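Local coordinates for protein rhamnosidase B (Bacillus sp., PDB 2OKX) that catalyses the hydrolysis of alpha-L-rhamnosides as a glycoside hydrolase of family 78, probably releasing terminal rhamnose with inversion at the anomeric carbon, at residues Glu902-Leu907 against His912-Trp917; His555-Cys560 against Tyr588-Glu593; Gly537-Arg540 against Leu546-Thr549; Asp823-Tyr828 against Cys896-Ala901. All coordinates share one frame; numbering follows the deposited sequence.

Contact 1 of 4, residues Glu902-Leu907 against His912-Trp917; sequences EGVVPL and HIAVSW
Val904 and His912 meet on one face of a beta hairpin, where methyl CG1 of the valine sits over a face of the imidazole, 3.9 Å from the ring centroid: a CH-pi contact. The valine torsion explains it, since CG1 lies anti to the backbone N (chi1 179°) and projects toward the histidine, while CG2 meets CB of Ala914, its paired residue on the other strand, at 4.1 Å. Further along the same face, Glu902 CB touches Ser916 CB at 3.6 Å; the glutamate carboxylate is engaged by Arg540 in a salt bridge.

The other face is apolar and buried. Leu907, just past its strand, crosses Ile913 at about a right angle, with its CD2 3.6 Å from Ile913 CG1 and its CD1 3.7 Å from His912 N. Trimming this leucine to an alanine would probably open a gap beside Ile913 CG1 and leave Trp886 and Pro932 without the leucine they pack on. Val905, Ile913 and Val915 all lean on Val879, so the face packs against strand 879-881.

The two strands run antiparallel, their axes at 166°, and two hydrogen-bonded pairs fix the register: Gly903 with Val915, and Val905 with Ile913, whose two bonds are Val905 N to Ile913 O at 2.9 Å and Ile913 N to Val905 O at 2.8 Å. Four backbone amide bonds, three close to straight, supply the direct polar links; a water within hydrogen-bonding distance of Glu902 OE2 and Trp917 O adds one at the far end. The side chains sort into an apolar buried face and a mixed, partly exposed one.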
loop_
_atom_site.group_PDB
_atom_site.type_symbol
_atom_site.label_atom_id
_atom_site.label_comp_id
_atom_site.label_asym_id
_atom_site.label_seq_id
_atom_site.Cartn_x
_atom_site.Cartn_y
_atom_site.Cartn_z
ATOM N N GLU A 902 -30.859 -6.216 -9.972
ATOM C CA GLU A 902 -30.387 -6.335 -11.341
ATOM C C GLU A 902 -28.897 -6.037 -11.376
ATOM O O GLU A 902 -28.372 -5.333 -10.515
ATOM C CB GLU A 902 -31.162 -5.383 -12.253
ATOM C CG GLU A 902 -31.136 -3.936 -11.810
ATOM C CD GLU A 902 -32.314 -3.156 -12.351
ATOM O OE1 GLU A 902 -32.087 -2.096 -12.970
ATOM O OE2 GLU A 902 -33.469 -3.605 -12.153
ATOM N N GLY A 903 -28.208 -6.593 -12.361
ATOM C CA GLY A 903 -26.784 -6.367 -12.443
ATOM C C GLY A 903 -26.212 -6.965 -13.704
ATOM O O GLY A 903 -26.934 -7.560 -14.510
ATOM N N VAL A 904 -24.904 -6.812 -13.850
ATOM C CA VAL A 904 -24.181 -7.291 -15.010
ATOM C C VAL A 904 -22.832 -7.819 -14.552
ATOM O O VAL A 904 -22.150 -7.184 -13.744
ATOM C CB VAL A 904 -23.948 -6.134 -16.007
ATOM C CG1 VAL A 904 -23.173 -6.630 -17.231
ATOM C CG2 VAL A 904 -25.288 -5.527 -16.413
ATOM N N VAL A 905 -22.463 -8.991 -15.057
ATOM C CA VAL A 905 -21.183 -9.602 -14.732
ATOM C C VAL A 905 -20.434 -9.726 -16.055
ATOM O O VAL A 905 -20.931 -10.334 -17.003
ATOM C CB VAL A 905 -21.364 -11.010 -14.113
ATOM C CG1 VAL A 905 -20.007 -11.637 -13.814
ATOM C CG2 VAL A 905 -22.186 -10.909 -12.835
ATOM N N PRO A 906 -19.253 -9.105 -16.152
ATOM C CA PRO A 906 -18.514 -9.210 -17.411
ATOM C C PRO A 906 -17.931 -10.609 -17.576
ATOM O O PRO A 906 -17.765 -11.332 -16.602
ATOM C CB PRO A 906 -17.447 -8.121 -17.284
ATOM C CG PRO A 906 -17.245 -7.989 -15.808
ATOM C CD PRO A 906 -18.632 -8.130 -15.237
ATOM N N LEU A 907 -17.643 -10.992 -18.816
ATOM C CA LEU A 907 -17.087 -12.311 -19.098
ATOM C C LEU A 907 -15.655 -12.174 -19.600
ATOM O O LEU A 907 -15.350 -11.285 -20.391
ATOM C CB LEU A 907 -17.935 -13.020 -20.151
ATOM C CG LEU A 907 -19.382 -13.328 -19.759
ATOM C CD1 LEU A 907 -20.178 -13.656 -21.000
ATOM C CD2 LEU A 907 -19.420 -14.477 -18.759
ATOM N N HIS A 912 -21.053 -10.144 -21.723
ATOM C CA HIS A 912 -21.425 -10.158 -20.316
ATOM C C HIS A 912 -22.687 -10.957 -20.048
ATOM O O HIS A 912 -23.358 -11.417 -20.973
ATOM C CB HIS A 912 -21.631 -8.727 -19.810
ATOM C CG HIS A 912 -22.763 -8.009 -20.474
ATOM N ND1 HIS A 912 -23.950 -8.632 -20.796
ATOM C CD2 HIS A 912 -22.899 -6.719 -20.860
ATOM C CE1 HIS A 912 -24.769 -7.756 -21.354
ATOM N NE2 HIS A 912 -24.155 -6.588 -21.403
ATOM N N ILE A 913 -22.988 -11.114 -18.763
ATOM C CA ILE A 913 -24.184 -11.805 -18.311
ATOM C C ILE A 913 -25.002 -10.723 -17.605
ATOM O O ILE A 913 -24.551 -10.162 -16.607
ATOM C CB ILE A 913 -23.863 -12.905 -17.275
ATOM C CG1 ILE A 913 -22.847 -13.905 -17.841
ATOM C CG2 ILE A 913 -25.145 -13.628 -16.884
ATOM C CD1 ILE A 913 -23.366 -14.738 -18.989
ATOM N N ALA A 914 -26.178 -10.402 -18.130
ATOM C CA ALA A 914 -27.023 -9.391 -17.502
ATOM C C ALA A 914 -28.246 -10.089 -16.924
ATOM O O ALA A 914 -28.886 -10.896 -17.599
ATOM C CB ALA A 914 -27.444 -8.337 -18.519
ATOM N N VAL A 915 -28.557 -9.792 -15.667
ATOM C CA VAL A 915 -29.699 -10.410 -15.006
ATOM C C VAL A 915 -30.529 -9.390 -14.240
ATOM O O VAL A 915 -29.992 -8.502 -13.584
ATOM C CB VAL A 915 -29.241 -11.496 -14.002
ATOM C CG1 VAL A 915 -30.422 -11.976 -13.166
ATOM C CG2 VAL A 915 -28.608 -12.663 -14.749
ATOM N N SER A 916 -31.845 -9.510 -14.337
ATOM C CA SER A 916 -32.724 -8.623 -13.592
ATOM C C SER A 916 -33.931 -9.431 -13.149
ATOM O O SER A 916 -34.399 -10.313 -13.877
ATOM C CB SER A 916 -33.181 -7.446 -14.456
ATOM O OG SER A 916 -34.085 -7.866 -15.464
ATOM N N TRP A 917 -34.418 -9.156 -11.944
ATOM C CA TRP A 917 -35.599 -9.839 -11.453
ATOM C C TRP A 917 -36.346 -8.984 -10.449
ATOM O O TRP A 917 -35.783 -8.071 -9.850
ATOM C CB TRP A 917 -35.263 -11.215 -10.833
ATOM C CG TRP A 917 -34.124 -11.272 -9.842
ATOM C CD1 TRP A 917 -32.884 -11.816 -10.051
ATOM C CD2 TRP A 917 -34.144 -10.844 -8.471
ATOM N NE1 TRP A 917 -32.138 -11.761 -8.896
ATOM C CE2 TRP A 917 -32.886 -11.169 -7.912
ATOM C CE3 TRP A 917 -35.102 -10.218 -7.661
ATOM C CZ2 TRP A 917 -32.560 -10.889 -6.578
ATOM C CZ3 TRP A 917 -34.777 -9.936 -6.333
ATOM C CH2 TRP A 917 -33.517 -10.272 -5.807
HETATM O O HOH W 1 -35.151 -5.668 -11.503
#

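Contact 2 of 4, residues His555-Cys560 against Tyr588-Glu593; sequences HTTRLC and YYVFGE
Phe591 reaches helix 544-559 with CE2 and CZ, where ring atom CE2 comes 3.9 Å from Thr557 CG2 and CZ comes 3.7 Å from Arg558 CB. The threonine methyl lies close to the ring plane, so it meets the rim, and the two side chains pass one another in opposite directions. Phe591 has CG beside its own backbone N (chi1 -61°), which carries the ring across to the helix; Val590 CG2 covers part of one ring face from within the same segment. Those few carbon contacts form the tight part, and they are buried.

Toward Val590 the packing thins, with Thr557 CG2 at 4.5 Å from Val590 CG2. On the other flank Arg558 leaves the interface altogether: beyond CB its chain bends, and in one of the two modelled conformers NH2 donates to His555 ND1 at 3.0 Å, while NH1 forms a salt bridge with Glu535. This end is partly exposed, and a glycerol, probably from the crystallisation liquor, lies about 3 Å from the arginine side chain at the nearest atoms.

A serine in place of Phe591 is likely to leave the Thr557 methyl and the Arg558 CB without their aromatic neighbour and to open a gap between the chain segments. Phe591 is where the chain leaves helical backbone angles after helix 577-590, and the contact sets this point of the chain against the flank of helix 544-559 within the alpha-helical barrel of the six-hairpin glycosidase clan.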
loop_
_atom_site.group_PDB
_atom_site.type_symbol
_atom_site.label_atom_id
_atom_site.label_comp_id
_atom_site.label_asym_id
_atom_site.label_seq_id
_atom_site.Cartn_x
_atom_site.Cartn_y
_atom_site.Cartn_z
ATOM N N HIS A 555 -15.456 0.980 -5.545
ATOM C CA HIS A 555 -14.461 2.048 -5.499
ATOM C C HIS A 555 -13.177 1.591 -4.805
ATOM O O HIS A 555 -12.075 1.913 -5.247
ATOM C CB HIS A 555 -15.027 3.280 -4.791
ATOM C CG HIS A 555 -14.166 4.495 -4.938
ATOM N ND1 HIS A 555 -13.779 4.982 -6.168
ATOM C CD2 HIS A 555 -13.598 5.306 -4.015
ATOM C CE1 HIS A 555 -13.007 6.041 -5.996
ATOM N NE2 HIS A 555 -12.883 6.259 -4.700
ATOM N N THR A 556 -13.319 0.837 -3.721
ATOM C CA THR A 556 -12.159 0.343 -2.983
ATOM C C THR A 556 -11.289 -0.529 -3.892
ATOM O O THR A 556 -10.063 -0.422 -3.900
ATOM C CB THR A 556 -12.587 -0.513 -1.777
ATOM O OG1 THR A 556 -13.466 0.245 -0.940
ATOM C CG2 THR A 556 -11.360 -0.946 -0.967
ATOM N N THR A 557 -11.942 -1.400 -4.651
ATOM C CA THR A 557 -11.245 -2.307 -5.556
ATOM C C THR A 557 -10.488 -1.530 -6.622
ATOM O O THR A 557 -9.341 -1.839 -6.925
ATOM C CB THR A 557 -12.246 -3.275 -6.208
ATOM O OG1 THR A 557 -12.952 -3.971 -5.174
ATOM C CG2 THR A 557 -11.521 -4.292 -7.101
ATOM N N ARG A 558 -11.135 -0.515 -7.182
ATOM C CA ARG A 558 -10.518 0.328 -8.200
ATOM C C ARG A 558 -9.219 0.945 -7.674
ATOM O O ARG A 558 -8.175 0.860 -8.321
ATOM C CB ARG A 558 -11.506 1.424 -8.611
ATOM C CG ARG A 558 -11.032 2.395 -9.678
ATOM C CD ARG A 558 -12.248 3.075 -10.302
ATOM N NE ARG A 558 -13.210 3.493 -9.282
ATOM C CZ ARG A 558 -14.519 3.610 -9.489
ATOM N NH1 ARG A 558 -15.028 3.338 -10.684
ATOM N NH2 ARG A 558 -15.322 3.987 -8.501
ATOM N N LEU A 559 -9.287 1.559 -6.495
ATOM C CA LEU A 559 -8.118 2.216 -5.916
ATOM C C LEU A 559 -7.009 1.266 -5.478
ATOM O O LEU A 559 -5.865 1.688 -5.283
ATOM C CB LEU A 559 -8.535 3.093 -4.732
ATOM C CG LEU A 559 -9.529 4.224 -5.001
ATOM C CD1 LEU A 559 -9.660 5.046 -3.729
ATOM C CD2 LEU A 559 -9.057 5.106 -6.161
ATOM N N CYS A 560 -7.344 -0.007 -5.313
ATOM C CA CYS A 560 -6.360 -0.999 -4.911
ATOM C C CYS A 560 -5.867 -1.801 -6.105
ATOM O O CYS A 560 -5.350 -2.906 -5.951
ATOM C CB CYS A 560 -6.940 -1.938 -3.855
ATOM S SG CYS A 560 -7.182 -1.130 -2.259
ATOM N N TYR A 588 -13.428 -9.627 -10.730
ATOM C CA TYR A 588 -14.113 -10.396 -11.772
ATOM C C TYR A 588 -15.562 -9.946 -11.921
ATOM O O TYR A 588 -16.097 -9.876 -13.031
ATOM C CB TYR A 588 -14.092 -11.902 -11.442
ATOM C CG TYR A 588 -12.723 -12.552 -11.467
ATOM C CD1 TYR A 588 -12.434 -13.630 -10.633
ATOM C CD2 TYR A 588 -11.720 -12.094 -12.321
ATOM C CE1 TYR A 588 -11.184 -14.234 -10.636
ATOM C CE2 TYR A 588 -10.457 -12.696 -12.337
ATOM C CZ TYR A 588 -10.197 -13.762 -11.486
ATOM O OH TYR A 588 -8.947 -14.337 -11.455
ATOM N N TYR A 589 -16.207 -9.645 -10.800
ATOM C CA TYR A 589 -17.601 -9.234 -10.861
ATOM C C TYR A 589 -17.854 -7.757 -11.138
ATOM O O TYR A 589 -18.845 -7.418 -11.783
ATOM C CB TYR A 589 -18.334 -9.653 -9.582
ATOM C CG TYR A 589 -18.836 -11.086 -9.626
ATOM C CD1 TYR A 589 -17.945 -12.156 -9.618
ATOM C CD2 TYR A 589 -20.201 -11.365 -9.714
ATOM C CE1 TYR A 589 -18.400 -13.477 -9.701
ATOM C CE2 TYR A 589 -20.668 -12.682 -9.794
ATOM C CZ TYR A 589 -19.761 -13.729 -9.788
ATOM O OH TYR A 589 -20.210 -15.029 -9.865
ATOM N N VAL A 590 -16.970 -6.877 -10.680
ATOM C CA VAL A 590 -17.195 -5.450 -10.902
ATOM C C VAL A 590 -16.469 -4.831 -12.096
ATOM O O VAL A 590 -16.947 -3.842 -12.657
ATOM C CB VAL A 590 -16.859 -4.629 -9.634
ATOM C CG1 VAL A 590 -17.577 -5.231 -8.428
ATOM C CG2 VAL A 590 -15.365 -4.582 -9.412
ATOM N N PHE A 591 -15.332 -5.404 -12.492
ATOM C CA PHE A 591 -14.571 -4.876 -13.627
ATOM C C PHE A 591 -14.322 -5.890 -14.746
ATOM O O PHE A 591 -14.461 -5.559 -15.924
ATOM C CB PHE A 591 -13.227 -4.314 -13.152
ATOM C CG PHE A 591 -13.356 -3.180 -12.181
ATOM C CD1 PHE A 591 -14.140 -2.075 -12.485
ATOM C CD2 PHE A 591 -12.691 -3.217 -10.958
ATOM C CE1 PHE A 591 -14.263 -1.018 -11.587
ATOM C CE2 PHE A 591 -12.806 -2.166 -10.052
ATOM C CZ PHE A 591 -13.594 -1.064 -10.369
ATOM N N GLY A 592 -13.936 -7.107 -14.373
ATOM C CA GLY A 592 -13.689 -8.154 -15.356
ATOM C C GLY A 592 -12.279 -8.243 -15.922
ATOM O O GLY A 592 -12.056 -8.912 -16.933
ATOM N N GLU A 593 -11.313 -7.584 -15.288
ATOM C CA GLU A 593 -9.949 -7.633 -15.796
ATOM C C GLU A 593 -9.259 -8.938 -15.418
ATOM O O GLU A 593 -9.517 -9.509 -14.354
ATOM C CB GLU A 593 -9.149 -6.428 -15.284
ATOM C CG GLU A 593 -9.690 -5.078 -15.773
ATOM C CD GLU A 593 -9.862 -5.019 -17.288
ATOM O OE1 GLU A 593 -8.881 -5.246 -18.022
ATOM O OE2 GLU A 593 -10.983 -4.743 -17.754
#

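Contact 3 of 4, residues Gly537-Arg540 against Leu546-Thr549; sequences GSFR and LNAT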
loop_
_atom_site.group_PDB
_atom_site.type_symbol
_atom_site.label_atom_id
_atom_site.label_comp_id
_atom_site.label_asym_id
_atom_site.label_seq_id
_atom_site.Cartn_x
_atom_site.Cartn_y
_atom_site.Cartn_z
ATOM N N GLY A 537 -19.179 -4.021 -14.802
ATOM C CA GLY A 537 -20.013 -4.847 -13.950
ATOM C C GLY A 537 -20.940 -3.938 -13.170
ATOM O O GLY A 537 -20.667 -2.744 -13.039
ATOM N N SER A 538 -22.040 -4.477 -12.658
ATOM C CA SER A 538 -22.956 -3.651 -11.883
ATOM C C SER A 538 -23.899 -4.454 -11.005
ATOM O O SER A 538 -24.070 -5.667 -11.180
ATOM C CB SER A 538 -23.781 -2.738 -12.805
ATOM O OG SER A 538 -24.631 -3.481 -13.661
ATOM N N PHE A 539 -24.498 -3.751 -10.049
ATOM C CA PHE A 539 -25.467 -4.338 -9.140
ATOM C C PHE A 539 -26.283 -3.246 -8.467
ATOM O O PHE A 539 -25.727 -2.267 -7.973
ATOM C CB PHE A 539 -24.790 -5.168 -8.049
ATOM C CG PHE A 539 -25.757 -5.701 -7.021
ATOM C CD1 PHE A 539 -26.396 -6.923 -7.212
ATOM C CD2 PHE A 539 -26.088 -4.938 -5.898
ATOM C CE1 PHE A 539 -27.353 -7.376 -6.301
ATOM C CE2 PHE A 539 -27.042 -5.378 -4.987
ATOM C CZ PHE A 539 -27.678 -6.599 -5.186
ATOM N N ARG A 540 -27.600 -3.416 -8.469
ATOM C CA ARG A 540 -28.514 -2.488 -7.798
ATOM C C ARG A 540 -29.704 -3.314 -7.345
ATOM O O ARG A 540 -30.088 -4.268 -8.022
ATOM C CB ARG A 540 -29.017 -1.382 -8.735
ATOM C CG ARG A 540 -27.955 -0.431 -9.240
ATOM C CD ARG A 540 -28.576 0.703 -10.057
ATOM N NE ARG A 540 -29.670 0.240 -10.912
ATOM C CZ ARG A 540 -30.959 0.433 -10.640
ATOM N NH1 ARG A 540 -31.895 -0.020 -11.459
ATOM N NH2 ARG A 540 -31.312 1.098 -9.551
ATOM N N LEU A 546 -27.669 -1.679 0.688
ATOM C CA LEU A 546 -26.856 -2.657 -0.019
ATOM C C LEU A 546 -26.242 -2.027 -1.269
ATOM O O LEU A 546 -25.093 -2.306 -1.596
ATOM C CB LEU A 546 -27.698 -3.882 -0.394
ATOM C CG LEU A 546 -28.119 -4.743 0.806
ATOM C CD1 LEU A 546 -28.983 -5.925 0.326
ATOM C CD2 LEU A 546 -26.875 -5.256 1.526
ATOM N N ASN A 547 -27.001 -1.177 -1.959
ATOM C CA ASN A 547 -26.485 -0.511 -3.157
ATOM C C ASN A 547 -25.257 0.323 -2.812
ATOM O O ASN A 547 -24.278 0.349 -3.562
ATOM C CB ASN A 547 -27.531 0.412 -3.778
ATOM C CG ASN A 547 -28.693 -0.347 -4.364
ATOM O OD1 ASN A 547 -28.609 -1.558 -4.574
ATOM N ND2 ASN A 547 -29.784 0.360 -4.641
ATOM N N ALA A 548 -25.318 1.005 -1.674
ATOM C CA ALA A 548 -24.205 1.837 -1.239
ATOM C C ALA A 548 -23.002 0.984 -0.849
ATOM O O ALA A 548 -21.864 1.377 -1.089
ATOM C CB ALA A 548 -24.636 2.716 -0.064
ATOM N N THR A 549 -23.240 -0.183 -0.252
ATOM C CA THR A 549 -22.133 -1.041 0.146
ATOM C C THR A 549 -21.438 -1.567 -1.102
ATOM O O THR A 549 -20.220 -1.741 -1.108
ATOM C CB THR A 549 -22.584 -2.245 1.033
ATOM O OG1 THR A 549 -23.347 -3.174 0.252
ATOM C CG2 THR A 549 -23.429 -1.760 2.211
HETATM O O HOH W 2 -25.203 -0.092 -6.553
#
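Arg540 and Asn547 approach to 5.4 Å between their CA atoms, where the extended chain of strand 538-541 faces the first turns of helix 544-559. This is a strand-loop-helix connection, with the strand on the margin of a five-stranded sheet and the helix belonging to the alpha-helical barrel domain.

Asn547 carries the contact. Its amide oxygen OD1 lies 3.4 Å from Arg540 CA and accepts a hydrogen bond from Cys541 N, the amide just beyond the strand segment. With CG anti to the carbonyl carbon (chi1 -68°), the carboxamide turns back from the helix toward the strand, which lets OD1 reach that backbone. Phe539, whose side chain leaves the strand on the opposite side from that of Arg540, brings CE2 to 4.1 Å from Asn547 OD1, and ring and amide planes stand 71° apart, so the two flat groups meet obliquely without stacking. The Phe539 ring also meets Trp550 and packs on Leu872 of helix 868-876. Arg540 behaves differently, for its CB stays near the asparagine at 4.2 Å from OD1 while the guanidinium leads away to a salt bridge with Glu902.

A water reinforces the approach, hydrogen-bonding Phe539 O at 2.6 Å and Asn547 O at 3.2 Å, and so joins a strand carbonyl to one in the opening turns of the helix. Within the helix, Thr549 turns its hydroxyl back on the preceding turn, where OG1 donates to Leu546 O at 2.7 Å.

Contact 4 of 4, residues Asp823-Tyr828 against Cys896-Ala901; sequences DIRRNY and CDLTWA
Arg825 NH2 donates to Asp897 OD2 at 2.8 Å with an N-H...O angle of 171°, the shortest and straightest polar link between the two segments. It spans a domain junction: Arg825 stands on helix 817-833 of the six-hairpin barrel domain, and Asp897 lies in the loop leading into strand 900-906 of the C-terminal beta domain.

The oxygen lies almost in the guanidinium plane, at its edge, and is approached on the syn side, though about 24° out of the carboxylate plane. The two flat groups are twisted 52° apart, and the second arm of the salt bridge is weak, Arg825 NH1 to Asp897 OD1 at 3.1 Å with poor linearity, consistent with that twist. The arginine reaches this far because its chain is extended from CG to NE, which bridges a CA-to-CA separation of 12.4 Å between Arg825 and Asp897. The aspartate comes to meet it from the opposite direction, CG between its backbone N and carbonyl carbon.

Other carboxylates share the charge: NE forms a salt bridge with Asp543 and NH1 with Asp822. Three carboxylates round one guanidinium would probably balance its charge and limit its rotation. Leu898 adds an apolar flank, its CD2 at the guanidinium edge, 3.7 Å from NH2 of Arg825. On the same helix, Asn827 ND2 donates to Asp823 OD2 at 2.8 Å, from above that carboxylate's plane.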
loop_
_atom_site.group_PDB
_atom_site.type_symbol
_atom_site.label_atom_id
_atom_site.label_comp_id
_atom_site.label_asym_id
_atom_site.label_seq_id
_atom_site.Cartn_x
_atom_site.Cartn_y
_atom_site.Cartn_z
ATOM N N ASP A 823 -25.693 -9.284 7.844
ATOM C CA ASP A 823 -24.350 -9.037 8.348
ATOM C C ASP A 823 -23.737 -7.886 7.550
ATOM O O ASP A 823 -23.122 -6.980 8.116
ATOM C CB ASP A 823 -23.473 -10.284 8.207
ATOM C CG ASP A 823 -22.183 -10.181 9.008
ATOM O OD1 ASP A 823 -22.196 -10.538 10.206
ATOM O OD2 ASP A 823 -21.161 -9.730 8.447
ATOM N N ILE A 824 -23.902 -7.927 6.231
ATOM C CA ILE A 824 -23.374 -6.874 5.377
ATOM C C ILE A 824 -23.999 -5.539 5.776
ATOM O O ILE A 824 -23.295 -4.542 5.947
ATOM C CB ILE A 824 -23.662 -7.176 3.883
ATOM C CG1 ILE A 824 -22.787 -8.342 3.418
ATOM C CG2 ILE A 824 -23.395 -5.941 3.024
ATOM C CD1 ILE A 824 -23.109 -8.843 2.022
ATOM N N ARG A 825 -25.318 -5.524 5.938
ATOM C CA ARG A 825 -26.018 -4.305 6.328
ATOM C C ARG A 825 -25.442 -3.715 7.614
ATOM O O ARG A 825 -25.182 -2.518 7.690
ATOM C CB ARG A 825 -27.507 -4.588 6.527
ATOM C CG ARG A 825 -28.270 -4.798 5.228
ATOM C CD ARG A 825 -29.559 -5.562 5.448
ATOM N NE ARG A 825 -30.348 -5.627 4.221
ATOM C CZ ARG A 825 -31.195 -6.607 3.923
ATOM N NH1 ARG A 825 -31.367 -7.623 4.760
ATOM N NH2 ARG A 825 -31.879 -6.559 2.789
ATOM N N ARG A 826 -25.241 -4.561 8.617
ATOM C CA ARG A 826 -24.716 -4.105 9.897
ATOM C C ARG A 826 -23.265 -3.649 9.827
ATOM O O ARG A 826 -22.936 -2.522 10.209
ATOM C CB ARG A 826 -24.850 -5.213 10.951
ATOM C CG ARG A 826 -24.113 -4.913 12.255
ATOM C CD ARG A 826 -24.419 -5.925 13.363
ATOM N NE ARG A 826 -24.316 -7.313 12.919
ATOM C CZ ARG A 826 -25.333 -8.017 12.431
ATOM N NH1 ARG A 826 -26.532 -7.462 12.327
ATOM N NH2 ARG A 826 -25.151 -9.273 12.045
ATOM N N ASN A 827 -22.405 -4.523 9.323
ATOM C CA ASN A 827 -20.982 -4.236 9.261
ATOM C C ASN A 827 -20.509 -3.207 8.256
ATOM O O ASN A 827 -19.603 -2.428 8.551
ATOM C CB ASN A 827 -20.212 -5.542 9.101
ATOM C CG ASN A 827 -20.233 -6.364 10.370
ATOM O OD1 ASN A 827 -19.986 -5.835 11.454
ATOM N ND2 ASN A 827 -20.528 -7.653 10.250
ATOM N N TYR A 828 -21.100 -3.194 7.070
ATOM C CA TYR A 828 -20.701 -2.201 6.092
ATOM C C TYR A 828 -21.528 -0.947 6.338
ATOM O O TYR A 828 -21.092 0.166 6.039
ATOM C CB TYR A 828 -20.885 -2.752 4.678
ATOM C CG TYR A 828 -19.839 -3.792 4.343
ATOM C CD1 TYR A 828 -18.663 -3.437 3.676
ATOM C CD2 TYR A 828 -19.996 -5.126 4.739
ATOM C CE1 TYR A 828 -17.669 -4.383 3.414
ATOM C CE2 TYR A 828 -19.011 -6.075 4.483
ATOM C CZ TYR A 828 -17.852 -5.699 3.822
ATOM O OH TYR A 828 -16.876 -6.634 3.566
ATOM N N CYS A 896 -34.009 -13.231 -0.912
ATOM C CA CYS A 896 -34.083 -13.003 0.526
ATOM C C CYS A 896 -35.247 -12.047 0.757
ATOM O O CYS A 896 -36.375 -12.347 0.364
ATOM C CB CYS A 896 -32.774 -12.397 1.044
ATOM S SG CYS A 896 -31.345 -13.457 0.779
ATOM N N ASP A 897 -34.988 -10.892 1.366
ATOM C CA ASP A 897 -36.068 -9.935 1.617
ATOM C C ASP A 897 -36.146 -8.787 0.617
ATOM O O ASP A 897 -36.831 -7.793 0.861
ATOM C CB ASP A 897 -35.962 -9.369 3.040
ATOM C CG ASP A 897 -34.598 -8.758 3.338
ATOM O OD1 ASP A 897 -34.375 -8.389 4.510
ATOM O OD2 ASP A 897 -33.751 -8.646 2.420
ATOM N N LEU A 898 -35.457 -8.924 -0.511
ATOM C CA LEU A 898 -35.457 -7.886 -1.541
ATOM C C LEU A 898 -36.659 -8.035 -2.479
ATOM O O LEU A 898 -37.166 -9.143 -2.676
ATOM C CB LEU A 898 -34.165 -7.973 -2.356
ATOM C CG LEU A 898 -32.857 -7.881 -1.561
ATOM C CD1 LEU A 898 -31.671 -8.055 -2.506
ATOM C CD2 LEU A 898 -32.783 -6.528 -0.839
ATOM N N THR A 899 -37.120 -6.927 -3.057
ATOM C CA THR A 899 -38.258 -6.992 -3.975
ATOM C C THR A 899 -37.794 -7.031 -5.428
ATOM O O THR A 899 -38.525 -7.485 -6.311
ATOM C CB THR A 899 -39.229 -5.813 -3.769
ATOM O OG1 THR A 899 -38.523 -4.573 -3.881
ATOM C CG2 THR A 899 -39.874 -5.903 -2.398
ATOM N N TRP A 900 -36.577 -6.555 -5.670
ATOM C CA TRP A 900 -36.000 -6.567 -7.013
ATOM C C TRP A 900 -34.493 -6.381 -6.950
ATOM O O TRP A 900 -33.954 -5.928 -5.942
ATOM C CB TRP A 900 -36.609 -5.475 -7.910
ATOM C CG TRP A 900 -36.382 -4.053 -7.443
ATOM C CD1 TRP A 900 -37.198 -3.318 -6.632
ATOM C CD2 TRP A 900 -35.251 -3.218 -7.737
ATOM N NE1 TRP A 900 -36.648 -2.077 -6.401
ATOM C CE2 TRP A 900 -35.452 -1.989 -7.065
ATOM C CE3 TRP A 900 -34.087 -3.389 -8.499
ATOM C CZ2 TRP A 900 -34.532 -0.935 -7.131
ATOM C CZ3 TRP A 900 -33.166 -2.335 -8.566
ATOM C CH2 TRP A 900 -33.397 -1.128 -7.886
ATOM N N ALA A 901 -33.820 -6.762 -8.029
ATOM C CA ALA A 901 -32.372 -6.617 -8.136
ATOM C C ALA A 901 -31.990 -6.789 -9.594
ATOM O O ALA A 901 -32.715 -7.419 -10.371
ATOM C CB ALA A 901 -31.660 -7.655 -7.283
#

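Overall arrangement
From the N terminus, contact 3 closes first, a short turn between strand 538-541 and helix 544-559. The same helix then enters contact 2, which closes a loop of 27 residues through helix 577-590. Much later, contact 4 closes 67 residues from helix 817-833 to the loop before strand 900-906, and contact 1 follows at once as that strand's hairpin. The four loops stand in series, none nested or crossed. In space they interlock: strands 538-541 and 900-906 are sheet neighbours, Pro906 of contact 1 packs on the Tyr588 and Tyr589 carbonyls of contact 2, and Thr549 of contact 3 meets Tyr828 of contact 4, joining helical barrel and C-terminal sheet.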